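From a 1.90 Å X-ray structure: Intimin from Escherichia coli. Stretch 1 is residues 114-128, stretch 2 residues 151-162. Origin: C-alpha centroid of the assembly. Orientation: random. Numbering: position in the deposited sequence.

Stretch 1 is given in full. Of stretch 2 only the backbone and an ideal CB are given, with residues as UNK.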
# COMPACT_ATOMS: atom_id res chain seq x y z
N LYS A 114 8.30 -8.84 -5.04
CA LYS A 114 8.00 -8.88 -3.62
C LYS A 114 8.95 -7.93 -2.90
O LYS A 114 9.96 -7.52 -3.46
CB LYS A 114 8.19 -10.30 -3.08
CG LYS A 114 7.23 -11.33 -3.63
CD LYS A 114 7.34 -12.62 -2.83
CE LYS A 114 6.27 -13.63 -3.21
NZ LYS A 114 6.24 -14.77 -2.24
N LEU A 115 8.63 -7.59 -1.65
CA LEU A 115 9.49 -6.70 -0.88
C LEU A 115 10.77 -7.46 -0.51
O LEU A 115 10.70 -8.56 0.02
CB LEU A 115 8.79 -6.26 0.41
CG LEU A 115 9.58 -5.25 1.23
CD1 LEU A 115 9.50 -3.89 0.54
CD2 LEU A 115 9.03 -5.16 2.64
N PRO A 116 11.94 -6.87 -0.76
CA PRO A 116 13.19 -7.56 -0.42
C PRO A 116 13.24 -7.87 1.08
O PRO A 116 12.61 -7.17 1.88
CB PRO A 116 14.27 -6.55 -0.82
CG PRO A 116 13.63 -5.80 -1.95
CD PRO A 116 12.22 -5.58 -1.43
N THR A 117 13.97 -8.92 1.45
CA THR A 117 14.10 -9.32 2.85
C THR A 117 15.40 -8.79 3.43
O THR A 117 15.75 -9.07 4.58
CB THR A 117 14.06 -10.84 3.02
OG1 THR A 117 15.10 -11.42 2.23
CG2 THR A 117 12.71 -11.38 2.57
N VAL A 118 16.13 -8.04 2.61
CA VAL A 118 17.39 -7.39 3.01
C VAL A 118 17.11 -5.93 2.69
O VAL A 118 16.84 -5.57 1.54
CB VAL A 118 18.59 -7.89 2.18
CG1 VAL A 118 19.86 -7.19 2.63
CG2 VAL A 118 18.73 -9.39 2.35
N TRP A 119 17.15 -5.07 3.71
CA TRP A 119 16.83 -3.67 3.49
C TRP A 119 17.95 -2.67 3.60
O TRP A 119 18.63 -2.60 4.62
CB TRP A 119 15.77 -3.18 4.48
CG TRP A 119 14.47 -3.90 4.52
CD1 TRP A 119 14.01 -4.87 3.67
CD2 TRP A 119 13.42 -3.68 5.48
NE1 TRP A 119 12.75 -5.27 4.05
CE2 TRP A 119 12.36 -4.55 5.15
CE3 TRP A 119 13.29 -2.82 6.58
CZ2 TRP A 119 11.18 -4.60 5.89
CZ3 TRP A 119 12.11 -2.87 7.31
CH2 TRP A 119 11.07 -3.75 6.97
N LEU A 120 18.13 -1.88 2.55
CA LEU A 120 19.10 -0.80 2.62
C LEU A 120 18.29 0.17 3.49
O LEU A 120 17.14 0.46 3.16
CB LEU A 120 19.32 -0.19 1.23
CG LEU A 120 20.12 1.11 1.17
CD1 LEU A 120 21.53 0.88 1.71
CD2 LEU A 120 20.18 1.61 -0.27
N GLN A 121 18.84 0.65 4.59
CA GLN A 121 18.06 1.57 5.42
C GLN A 121 17.67 2.81 4.62
O GLN A 121 18.50 3.40 3.93
CB GLN A 121 18.83 2.01 6.67
CG GLN A 121 17.92 2.73 7.67
CD GLN A 121 18.63 3.20 8.93
OE1 GLN A 121 18.05 3.17 10.01
NE2 GLN A 121 19.87 3.64 8.80
N TYR A 122 16.40 3.18 4.71
CA TYR A 122 15.86 4.33 4.00
C TYR A 122 15.71 4.07 2.51
O TYR A 122 15.57 4.99 1.71
CB TYR A 122 16.73 5.57 4.27
CG TYR A 122 16.79 5.89 5.75
CD1 TYR A 122 18.00 6.17 6.38
CD2 TYR A 122 15.63 5.85 6.53
CE1 TYR A 122 18.06 6.39 7.76
CE2 TYR A 122 15.68 6.06 7.91
CZ TYR A 122 16.90 6.33 8.51
OH TYR A 122 16.95 6.54 9.87
N GLY A 123 15.75 2.79 2.15
CA GLY A 123 15.53 2.42 0.76
C GLY A 123 14.05 2.72 0.56
O GLY A 123 13.30 2.78 1.54
N GLN A 124 13.63 2.93 -0.68
CA GLN A 124 12.23 3.26 -0.94
C GLN A 124 11.57 2.40 -2.02
O GLN A 124 12.19 2.05 -3.02
CB GLN A 124 12.13 4.74 -1.32
CG GLN A 124 12.60 5.67 -0.21
CD GLN A 124 12.76 7.10 -0.68
OE1 GLN A 124 13.54 7.39 -1.58
NE2 GLN A 124 12.01 8.00 -0.05
N VAL A 125 10.30 2.07 -1.80
CA VAL A 125 9.54 1.28 -2.75
C VAL A 125 8.18 1.93 -2.99
O VAL A 125 7.67 2.66 -2.14
CB VAL A 125 9.31 -0.17 -2.26
CG1 VAL A 125 10.65 -0.83 -1.97
CG2 VAL A 125 8.43 -0.18 -1.01
N ASN A 126 7.61 1.70 -4.17
CA ASN A 126 6.31 2.27 -4.49
C ASN A 126 5.23 1.19 -4.44
O ASN A 126 5.36 0.15 -5.09
CB ASN A 126 6.30 2.90 -5.89
CG ASN A 126 7.17 4.15 -5.98
OD1 ASN A 126 7.21 4.96 -5.06
ND2 ASN A 126 7.85 4.31 -7.11
N LEU A 127 4.18 1.43 -3.67
CA LEU A 127 3.07 0.49 -3.58
C LEU A 127 1.96 1.03 -4.47
O LEU A 127 1.68 2.23 -4.45
CB LEU A 127 2.53 0.39 -2.14
CG LEU A 127 3.47 -0.07 -1.03
CD1 LEU A 127 2.65 -0.40 0.21
CD2 LEU A 127 4.27 -1.29 -1.47
N LYS A 128 1.34 0.16 -5.26
CA LYS A 128 0.26 0.59 -6.13
C LYS A 128 -1.07 -0.02 -5.73
O LYS A 128 -1.17 -1.23 -5.49
CB LYS A 128 0.56 0.22 -7.59
CG LYS A 128 1.47 1.21 -8.31
CD LYS A 128 0.81 2.59 -8.42
CE LYS A 128 1.74 3.59 -9.10
NZ LYS A 128 3.03 3.76 -8.36
N UNK A 151 0.02 10.54 0.12
CA UNK A 151 -0.56 10.72 -1.20
C UNK A 151 -0.03 9.78 -2.30
O UNK A 151 -0.81 9.25 -3.09
CB UNK A 151 -0.33 12.17 -1.63
N UNK A 152 1.28 9.58 -2.34
CA UNK A 152 1.90 8.75 -3.38
C UNK A 152 1.94 7.25 -3.17
O UNK A 152 1.98 6.49 -4.13
CB UNK A 152 3.34 9.22 -3.58
N UNK A 153 1.95 6.81 -1.92
CA UNK A 153 2.03 5.38 -1.66
C UNK A 153 3.47 4.93 -1.64
O UNK A 153 3.76 3.73 -1.61
CB UNK A 153 1.24 4.59 -2.71
N UNK A 154 4.40 5.88 -1.67
CA UNK A 154 5.81 5.52 -1.62
C UNK A 154 6.20 5.25 -0.18
O UNK A 154 5.97 6.07 0.72
CB UNK A 154 6.68 6.62 -2.22
N UNK A 155 6.79 4.08 0.04
CA UNK A 155 7.20 3.67 1.38
C UNK A 155 8.71 3.78 1.58
O UNK A 155 9.49 3.49 0.68
CB UNK A 155 6.75 2.23 1.65
N UNK A 156 9.10 4.20 2.78
CA UNK A 156 10.51 4.30 3.12
C UNK A 156 10.75 3.34 4.29
O UNK A 156 10.14 3.47 5.34
CB UNK A 156 10.91 5.74 3.47
N UNK A 157 11.63 2.37 4.08
CA UNK A 157 11.95 1.39 5.11
C UNK A 157 12.95 2.00 6.10
O UNK A 157 13.99 2.51 5.69
CB UNK A 157 12.51 0.11 4.49
N UNK A 158 12.66 1.91 7.39
CA UNK A 158 13.53 2.52 8.39
C UNK A 158 14.19 1.59 9.41
O UNK A 158 15.40 1.68 9.63
CB UNK A 158 12.72 3.56 9.16
N UNK A 159 13.42 0.72 10.05
CA UNK A 159 13.98 -0.19 11.05
C UNK A 159 13.43 -1.60 10.93
O UNK A 159 12.33 -1.82 10.43
CB UNK A 159 13.71 0.35 12.46
N UNK A 160 14.21 -2.57 11.41
CA UNK A 160 13.79 -3.96 11.36
C UNK A 160 12.54 -4.19 12.20
O UNK A 160 12.50 -3.88 13.39
CB UNK A 160 14.92 -4.87 11.84
N UNK A 161 11.52 -4.75 11.57
CA UNK A 161 10.28 -5.02 12.27
C UNK A 161 9.19 -5.30 11.27
O UNK A 161 9.43 -5.28 10.06
CB UNK A 161 9.89 -3.85 13.18
N UNK A 162 7.99 -5.57 11.77
CA UNK A 162 6.86 -5.85 10.91
C UNK A 162 5.74 -4.87 11.21
O UNK A 162 5.45 -4.57 12.37
CB UNK A 162 6.38 -7.29 11.09

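At position 151 no atom of stretch 1 lies within 5.5 Å of the ideal CB, so almost any residue would suit; it is S151. Position 152 is likewise unconstrained, and a small polar residue is one of many options. S152 OG accepts a hydrogen bond from the backbone N of position 154 (3.1 Å).

Position 153 is far more restrictive. With phi/psi of 87/9°, a CB would be jammed against the preceding carbonyl and would lie 3.0 Å from L127 O, a clash. Glycine is called for, and G153 lets its carbonyl O accept a hydrogen bond from L127 N (3.1 Å).

From here the backbone runs antiparallel to 124-126, and side chains alternate between the sheet faces. Position 154 shares a face with Q124 and N126, its ideal CB 3.3 Å from N126 OD1. That polar setting favours a polar side chain. The residue is Q154, extended between the two amides.

Position 155 points to the other face, beside V125 and L127, and its backbone pairs with V125 in both directions (N to V125 O, 2.7 Å; O to V125 N, 3.0 Å). Valine, isoleucine or leucine would be apt. V155 packs its CB 3.9 Å from V125 CG2 and its CG2 3.8 Å from L127 CG.

Position 156 returns to the Q124 face, its ideal CB 4.1 Å from Q124 CG, with the Q124 amide in reach of a hydroxyl or another acceptor. T156 answers this, its OG1 accepting from Q124 NE2 (3.2 Å) while CG2 approaches the edge of the Y122 ring.

Position 157 aims at the W119 indole, the ideal CB 3.7 Å from W119 CE3, with L115 beyond. Leucine, isoleucine or methionine could fill this apolar space. L157 places CD1 over the indole face, 3.5 Å from the centroid of the W119 five-membered ring, and 4.2 Å from L115 CD1. Its backbone N donates to G123 O (3.1 Å) and its O accepts from Y122 N (2.7 Å).

At 158 the CB points sideways, 4.1 Å from Y122 CE2, so a long aliphatic stem or a ring would fit. K158 lays CG at the ring edge, 3.9 Å from Y122 CE2, and its end leads away.

Position 159 points away, leaving a wide choice, but a long polar chain could curl back. E159 does, and water 1 joins its OE2 (2.7 Å) to Y122 OH (2.9 Å).

At 160 nothing of stretch 1 lies near the ideal CB, so many residues would do, and K160 leads its end away. The 165/-180° backbone at 161 favours glycine, and the residue is G161. At 162 the CB points away and the choice is free; it is T162.

Stretch 2 (151-162) SSGQVTLKEKGT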
# COMPACT_ATOMS: atom_id res chain seq x y z
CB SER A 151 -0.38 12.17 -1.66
OG SER A 151 -0.85 12.36 -2.98
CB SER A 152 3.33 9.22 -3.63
OG SER A 152 4.16 8.83 -2.55
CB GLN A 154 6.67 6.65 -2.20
CG GLN A 154 8.16 6.32 -2.22
CD GLN A 154 8.94 7.28 -3.09
OE1 GLN A 154 8.94 7.17 -4.32
NE2 GLN A 154 9.58 8.25 -2.46
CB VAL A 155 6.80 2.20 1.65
CG1 VAL A 155 7.35 1.75 3.02
CG2 VAL A 155 5.28 2.06 1.61
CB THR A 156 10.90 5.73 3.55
OG1 THR A 156 10.66 6.64 2.47
CG2 THR A 156 12.37 5.79 3.94
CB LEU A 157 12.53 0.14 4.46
CG LEU A 157 11.57 -0.49 3.43
CD1 LEU A 157 12.24 -1.67 2.76
CD2 LEU A 157 10.28 -0.93 4.13
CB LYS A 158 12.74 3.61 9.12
CG LYS A 158 12.08 4.58 8.16
CD LYS A 158 10.95 5.35 8.79
CE LYS A 158 11.43 6.53 9.60
NZ LYS A 158 10.25 7.32 10.10
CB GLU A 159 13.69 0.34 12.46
CG GLU A 159 14.23 1.75 12.76
CD GLU A 159 15.74 1.80 12.91
OE1 GLU A 159 16.38 0.73 13.07
OE2 GLU A 159 16.30 2.91 12.88
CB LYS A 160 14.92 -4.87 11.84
CG LYS A 160 16.17 -4.78 10.99
CD LYS A 160 17.26 -5.72 11.49
CE LYS A 160 16.86 -7.18 11.36
NZ LYS A 160 17.94 -8.08 11.86
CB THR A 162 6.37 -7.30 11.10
OG1 THR A 162 5.20 -7.53 10.31
CG2 THR A 162 6.04 -7.57 12.57
O HOH W 1 15.19 5.10 11.70
O HOH W 2 3.39 4.27 -5.15
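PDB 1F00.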